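Local coordinates for protein sensor histidine kinase PdtaS (Mycobacterium tuberculosis, PDB 2YKF) that probably senses nutrient deprivation through cyclic di-GMP binding and autophosphorylates on a histidine, signalling to its partner PdtaR in a two-component system, at residues 38-46 with 125-133. Numbering follows the deposited sequence.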
ATOM      1  N   SER A  38      -4.818   4.813  10.992  1.00 26.50           N
ATOM      2  CA  SER A  38      -5.829   4.532  12.021  1.00 28.64           C
ATOM      3  C   SER A  38      -6.100   3.024  12.164  1.00 28.77           C
ATOM      4  O   SER A  38      -6.801   2.640  13.084  1.00 29.05           O
ATOM      5  CB  SER A  38      -7.173   5.200  11.696  1.00 27.99           C
ATOM      6  OG  SER A  38      -7.057   6.584  11.432  1.00 31.49           O
ATOM      7  N   PHE A  39      -5.651   2.181  11.203  1.00 29.97           N
ATOM      8  CA  PHE A  39      -6.100   0.781  11.147  1.00 28.81           C
ATOM      9  C   PHE A  39      -7.627   0.684  11.200  1.00 29.70           C
ATOM     10  O   PHE A  39      -8.189  -0.194  11.908  1.00 31.09           O
ATOM     11  CB  PHE A  39      -5.484  -0.055  12.314  1.00 31.52           C
ATOM     12  CG  PHE A  39      -4.002   0.084  12.425  1.00 30.44           C
ATOM     13  CD1 PHE A  39      -3.162  -0.754  11.706  1.00 29.41           C
ATOM     14  CD2 PHE A  39      -3.427   1.057  13.221  1.00 31.41           C
ATOM     15  CE1 PHE A  39      -1.786  -0.606  11.773  1.00 31.99           C
ATOM     16  CE2 PHE A  39      -2.058   1.219  13.262  1.00 28.37           C
ATOM     17  CZ  PHE A  39      -1.229   0.370  12.563  1.00 31.73           C
ATOM     18  N   ALA A  40      -8.302   1.549  10.451  1.00 27.00           N
ATOM     19  CA  ALA A  40      -9.748   1.764  10.568  1.00 28.05           C
ATOM     20  C   ALA A  40     -10.372   2.063   9.256  1.00 28.06           C
ATOM     21  O   ALA A  40      -9.725   2.681   8.359  1.00 25.97           O
ATOM     22  CB  ALA A  40     -10.025   2.980  11.606  1.00 26.84           C
ATOM     23  N   ASP A  41     -11.669   1.733   9.146  1.00 27.51           N
ATOM     24  CA  ASP A  41     -12.490   2.181   8.064  1.00 27.64           C
ATOM     25  C   ASP A  41     -13.015   3.619   8.244  1.00 29.73           C
ATOM     26  O   ASP A  41     -13.299   4.050   9.381  1.00 28.62           O
ATOM     27  CB  ASP A  41     -13.728   1.267   7.978  1.00 28.32           C
ATOM     28  CG  ASP A  41     -13.376  -0.135   7.685  1.00 30.62           C
ATOM     29  OD1 ASP A  41     -13.239  -0.397   6.468  1.00 29.68           O
ATOM     30  OD2 ASP A  41     -13.275  -0.983   8.632  1.00 31.25           O
ATOM     31  N   TYR A  42     -13.166   4.384   7.148  1.00 28.58           N
ATOM     32  CA  TYR A  42     -13.864   5.697   7.301  1.00 28.57           C
ATOM     33  C   TYR A  42     -14.975   5.776   6.312  1.00 30.20           C
ATOM     34  O   TYR A  42     -14.845   5.272   5.131  1.00 27.73           O
ATOM     35  CB  TYR A  42     -12.902   6.891   7.021  1.00 29.13           C
ATOM     36  CG  TYR A  42     -11.951   7.147   8.174  1.00 29.24           C
ATOM     37  CD1 TYR A  42     -10.756   6.425   8.302  1.00 30.57           C
ATOM     38  CD2 TYR A  42     -12.275   8.114   9.172  1.00 33.71           C
ATOM     39  CE1 TYR A  42      -9.918   6.615   9.409  1.00 29.90           C
ATOM     40  CE2 TYR A  42     -11.463   8.336  10.245  1.00 31.56           C
ATOM     41  CZ  TYR A  42     -10.257   7.617  10.345  1.00 31.98           C
ATOM     42  OH  TYR A  42      -9.434   7.891  11.391  1.00 30.52           O
ATOM     43  N   LEU A  43     -16.040   6.469   6.702  1.00 28.11           N
ATOM     44  CA  LEU A  43     -17.078   6.789   5.776  1.00 28.81           C
ATOM     45  C   LEU A  43     -17.190   8.300   5.767  1.00 29.06           C
ATOM     46  O   LEU A  43     -17.007   8.881   6.782  1.00 29.33           O
ATOM     47  CB  LEU A  43     -18.385   6.179   6.243  1.00 29.44           C
ATOM     48  CG  LEU A  43     -18.800   4.801   5.730  1.00 33.58           C
ATOM     49  CD1 LEU A  43     -17.786   3.762   5.767  1.00 36.67           C
ATOM     50  CD2 LEU A  43     -20.053   4.342   6.505  1.00 31.58           C
ATOM     51  N   MET A  44     -17.527   8.901   4.636  1.00 26.34           N
ATOM     52  CA  MET A  44     -17.723  10.336   4.564  1.00 29.44           C
ATOM     53  C   MET A  44     -19.212  10.633   4.373  1.00 30.32           C
ATOM     54  O   MET A  44     -19.825  10.136   3.462  1.00 32.04           O
ATOM     55  CB  MET A  44     -16.977  10.929   3.386  1.00 27.38           C
ATOM     56  CG  MET A  44     -17.168  12.453   3.291  1.00 31.54           C
ATOM     57  SD  MET A  44     -16.321  13.153   1.826  1.00 32.15           S
ATOM     58  CE  MET A  44     -14.745  13.333   2.610  1.00 32.05           C
ATOM     59  N   TRP A  45     -19.756  11.489   5.231  1.00 31.64           N
ATOM     60  CA  TRP A  45     -21.211  11.818   5.203  1.00 32.33           C
ATOM     61  C   TRP A  45     -21.398  13.278   4.896  1.00 32.45           C
ATOM     62  O   TRP A  45     -20.638  14.114   5.416  1.00 32.11           O
ATOM     63  CB  TRP A  45     -21.813  11.563   6.577  1.00 31.64           C
ATOM     64  CG  TRP A  45     -21.728  10.135   6.973  1.00 32.21           C
ATOM     65  CD1 TRP A  45     -20.783   9.539   7.709  1.00 31.30           C
ATOM     66  CD2 TRP A  45     -22.670   9.150   6.641  1.00 31.47           C
ATOM     67  NE1 TRP A  45     -21.049   8.189   7.851  1.00 32.36           N
ATOM     68  CE2 TRP A  45     -22.232   7.934   7.211  1.00 36.97           C
ATOM     69  CE3 TRP A  45     -23.885   9.182   5.962  1.00 33.17           C
ATOM     70  CZ2 TRP A  45     -22.971   6.734   7.097  1.00 35.33           C
ATOM     71  CZ3 TRP A  45     -24.608   7.980   5.825  1.00 34.22           C
ATOM     72  CH2 TRP A  45     -24.137   6.786   6.373  1.00 33.56           C
ATOM     73  N   VAL A  46     -22.348  13.582   4.002  1.00 31.27           N
ATOM     74  CA  VAL A  46     -22.789  14.967   3.757  1.00 32.75           C
ATOM     75  C   VAL A  46     -24.290  15.110   4.166  1.00 36.51           C
ATOM     76  O   VAL A  46     -24.962  14.081   4.403  1.00 35.10           O
ATOM     77  CB  VAL A  46     -22.543  15.479   2.311  1.00 31.81           C
ATOM     78  CG1 VAL A  46     -20.970  15.528   1.984  1.00 28.42           C
ATOM     79  CG2 VAL A  46     -23.319  14.647   1.222  1.00 32.00           C
ATOM     80  N   VAL A 125     -18.325  20.854   6.390  1.00 34.38           N
ATOM     81  CA  VAL A 125     -18.850  20.430   5.073  1.00 32.87           C
ATOM     82  C   VAL A 125     -19.089  18.938   4.918  1.00 32.06           C
ATOM     83  O   VAL A 125     -19.801  18.505   3.976  1.00 32.69           O
ATOM     84  CB  VAL A 125     -18.025  20.988   3.897  1.00 32.76           C
ATOM     85  CG1 VAL A 125     -18.035  22.501   3.916  1.00 32.53           C
ATOM     86  CG2 VAL A 125     -16.526  20.461   3.962  1.00 33.86           C
ATOM     87  N   ALA A 126     -18.514  18.150   5.811  1.00 29.89           N
ATOM     88  CA  ALA A 126     -18.748  16.720   5.837  1.00 30.04           C
ATOM     89  C   ALA A 126     -18.398  16.228   7.190  1.00 28.46           C
ATOM     90  O   ALA A 126     -17.733  16.924   7.954  1.00 28.95           O
ATOM     91  CB  ALA A 126     -17.862  15.939   4.717  1.00 28.85           C
ATOM     92  N   VAL A 127     -18.832  15.012   7.491  1.00 29.27           N
ATOM     93  CA  VAL A 127     -18.443  14.314   8.713  1.00 29.12           C
ATOM     94  C   VAL A 127     -17.924  12.889   8.403  1.00 30.20           C
ATOM     95  O   VAL A 127     -18.505  12.190   7.592  1.00 33.30           O
ATOM     96  CB  VAL A 127     -19.649  14.198   9.668  1.00 30.76           C
ATOM     97  CG1 VAL A 127     -19.266  13.412  10.870  1.00 27.81           C
ATOM     98  CG2 VAL A 127     -20.069  15.618  10.089  1.00 32.34           C
ATOM     99  N   LEU A 128     -16.851  12.486   9.054  1.00 29.92           N
ATOM    100  CA  LEU A 128     -16.262  11.158   8.873  1.00 30.89           C
ATOM    101  C   LEU A 128     -16.740  10.341   9.974  1.00 32.21           C
ATOM    102  O   LEU A 128     -16.720  10.813  11.116  1.00 32.91           O
ATOM    103  CB  LEU A 128     -14.735  11.261   9.047  1.00 29.48           C
ATOM    104  CG  LEU A 128     -14.007  12.193   8.045  1.00 27.82           C
ATOM    105  CD1 LEU A 128     -12.524  12.099   8.291  1.00 32.64           C
ATOM    106  CD2 LEU A 128     -14.285  11.749   6.613  1.00 29.57           C
ATOM    107  N   THR A 129     -17.154   9.113   9.697  1.00 31.26           N
ATOM    108  CA  THR A 129     -17.256   8.134  10.806  1.00 32.54           C
ATOM    109  C   THR A 129     -16.137   7.119  10.684  1.00 34.34           C
ATOM    110  O   THR A 129     -15.816   6.675   9.551  1.00 32.47           O
ATOM    111  CB  THR A 129     -18.638   7.447  10.821  1.00 32.46           C
ATOM    112  OG1 THR A 129     -18.923   6.886   9.510  1.00 35.02           O
ATOM    113  CG2 THR A 129     -19.763   8.526  11.245  1.00 32.77           C
ATOM    114  N   ARG A 130     -15.496   6.818  11.816  1.00 33.00           N
ATOM    115  CA  ARG A 130     -14.431   5.840  11.892  1.00 34.72           C
ATOM    116  C   ARG A 130     -14.973   4.496  12.477  1.00 35.16           C
ATOM    117  O   ARG A 130     -15.697   4.499  13.487  1.00 35.69           O
ATOM    118  CB  ARG A 130     -13.314   6.401  12.778  1.00 34.46           C
ATOM    119  CG  ARG A 130     -12.074   5.538  12.994  1.00 39.00           C
ATOM    120  CD  ARG A 130     -11.039   6.297  13.914  1.00 43.23           C
ATOM    121  NE  ARG A 130      -9.842   5.499  14.332  1.00 46.74           N
ATOM    122  CZ  ARG A 130      -8.727   6.014  14.898  1.00 48.04           C
ATOM    123  NH1 ARG A 130      -8.610   7.328  15.114  1.00 46.51           N
ATOM    124  NH2 ARG A 130      -7.704   5.224  15.228  1.00 47.70           N
ATOM    125  N   HIS A 131     -14.668   3.367  11.846  1.00 32.74           N
ATOM    126  CA  HIS A 131     -15.182   2.092  12.328  1.00 33.38           C
ATOM    127  C   HIS A 131     -14.005   1.172  12.410  1.00 34.84           C
ATOM    128  O   HIS A 131     -13.171   1.155  11.485  1.00 32.00           O
ATOM    129  CB  HIS A 131     -16.169   1.538  11.325  1.00 34.71           C
ATOM    130  CG  HIS A 131     -17.241   2.502  10.907  1.00 36.90           C
ATOM    131  ND1 HIS A 131     -18.579   2.266  11.139  1.00 40.92           N
ATOM    132  CD2 HIS A 131     -17.179   3.647  10.185  1.00 38.60           C
ATOM    133  CE1 HIS A 131     -19.293   3.251  10.610  1.00 43.11           C
ATOM    134  NE2 HIS A 131     -18.466   4.092  10.010  1.00 38.89           N
ATOM    135  N   GLN A 132     -13.877   0.422  13.498  1.00 34.50           N
ATOM    136  CA  GLN A 132     -12.747  -0.449  13.620  1.00 38.36           C
ATOM    137  C   GLN A 132     -13.049  -1.662  14.460  1.00 39.58           C
ATOM    138  O   GLN A 132     -14.074  -1.673  15.142  1.00 39.84           O
ATOM    139  CB  GLN A 132     -11.582   0.340  14.203  1.00 38.92           C
ATOM    140  CG  GLN A 132     -11.719   0.703  15.678  1.00 46.00           C
ATOM    141  CD  GLN A 132     -10.644   1.709  16.102  1.00 52.74           C
ATOM    142  OE1 GLN A 132      -9.436   1.468  15.936  1.00 51.68           O
ATOM    143  NE2 GLN A 132     -11.083   2.843  16.630  1.00 56.26           N
ATOM    144  N   PRO A 133     -12.173  -2.689  14.409  1.00 42.03           N
ATOM    145  CA  PRO A 133     -12.466  -3.934  15.106  1.00 44.83           C
ATOM    146  C   PRO A 133     -12.675  -3.716  16.584  1.00 47.84           C
ATOM    147  O   PRO A 133     -12.103  -2.764  17.168  1.00 46.92           O
ATOM    148  CB  PRO A 133     -11.221  -4.779  14.849  1.00 44.45           C
ATOM    149  CG  PRO A 133     -10.646  -4.219  13.566  1.00 41.77           C
ATOM    150  CD  PRO A 133     -10.860  -2.760  13.729  1.00 40.70           C
TER
HETATM  151  O   HOH W   1      -8.033  -0.518  14.627  1.00 36.23           O
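Trp45 reaches across to Thr129 and donates its indole N-H to the hydroxyl: NE1 lies 3.0 Å from OG1, which sits within the plane of the indole at its edge. A chi1 of 53° sets OG1 between the backbone N and the carbonyl carbon of Thr129, on the side where the indole arrives. Thr129 OG1 is also hydrogen-bonded to His131 NE2 at 2.9 Å, so one buried hydroxyl links two aromatic side chains, while CD2 of Leu43 packs 3.9 Å from NE2 of His131. On the other face of the sheet, Arg130 runs extended beside Tyr42, its CG above the ring but off-centre, 4.3 Å from the centroid. Farther out, Ser38 CB lies over one face of the guanidinium, and Tyr42 OH donates to Ser38 OG at 2.7 Å, an acceptor lying in the phenol plane. Arg130 NE is buried here without a polar partner, while NH1 has a long, weak ion pair with Glu114. Beyond Tyr42, Leu128 CB meets the ring edge, and Met44 CG rests 3.8 Å from Ala126 CB.

These side chains are spaced by an antiparallel pairing at the centre of the five-stranded GAF sheet, in strand order 3-2-1-5-4, where the first strand of the sheet in chain order lies beside the last. Asp41, Leu43 and Trp45 form hydrogen-bonded pairs with His131, Thr129 and Val127, each closed by two backbone bonds. The helix 143-161 packs against the Tyr42 face, and helix 83-90 against Trp45 and Thr129. A Schellman motif at Phe39 ends the helix 18-38 and leads into the strand; a water donates to both Phe39 O and Gln132 OE1.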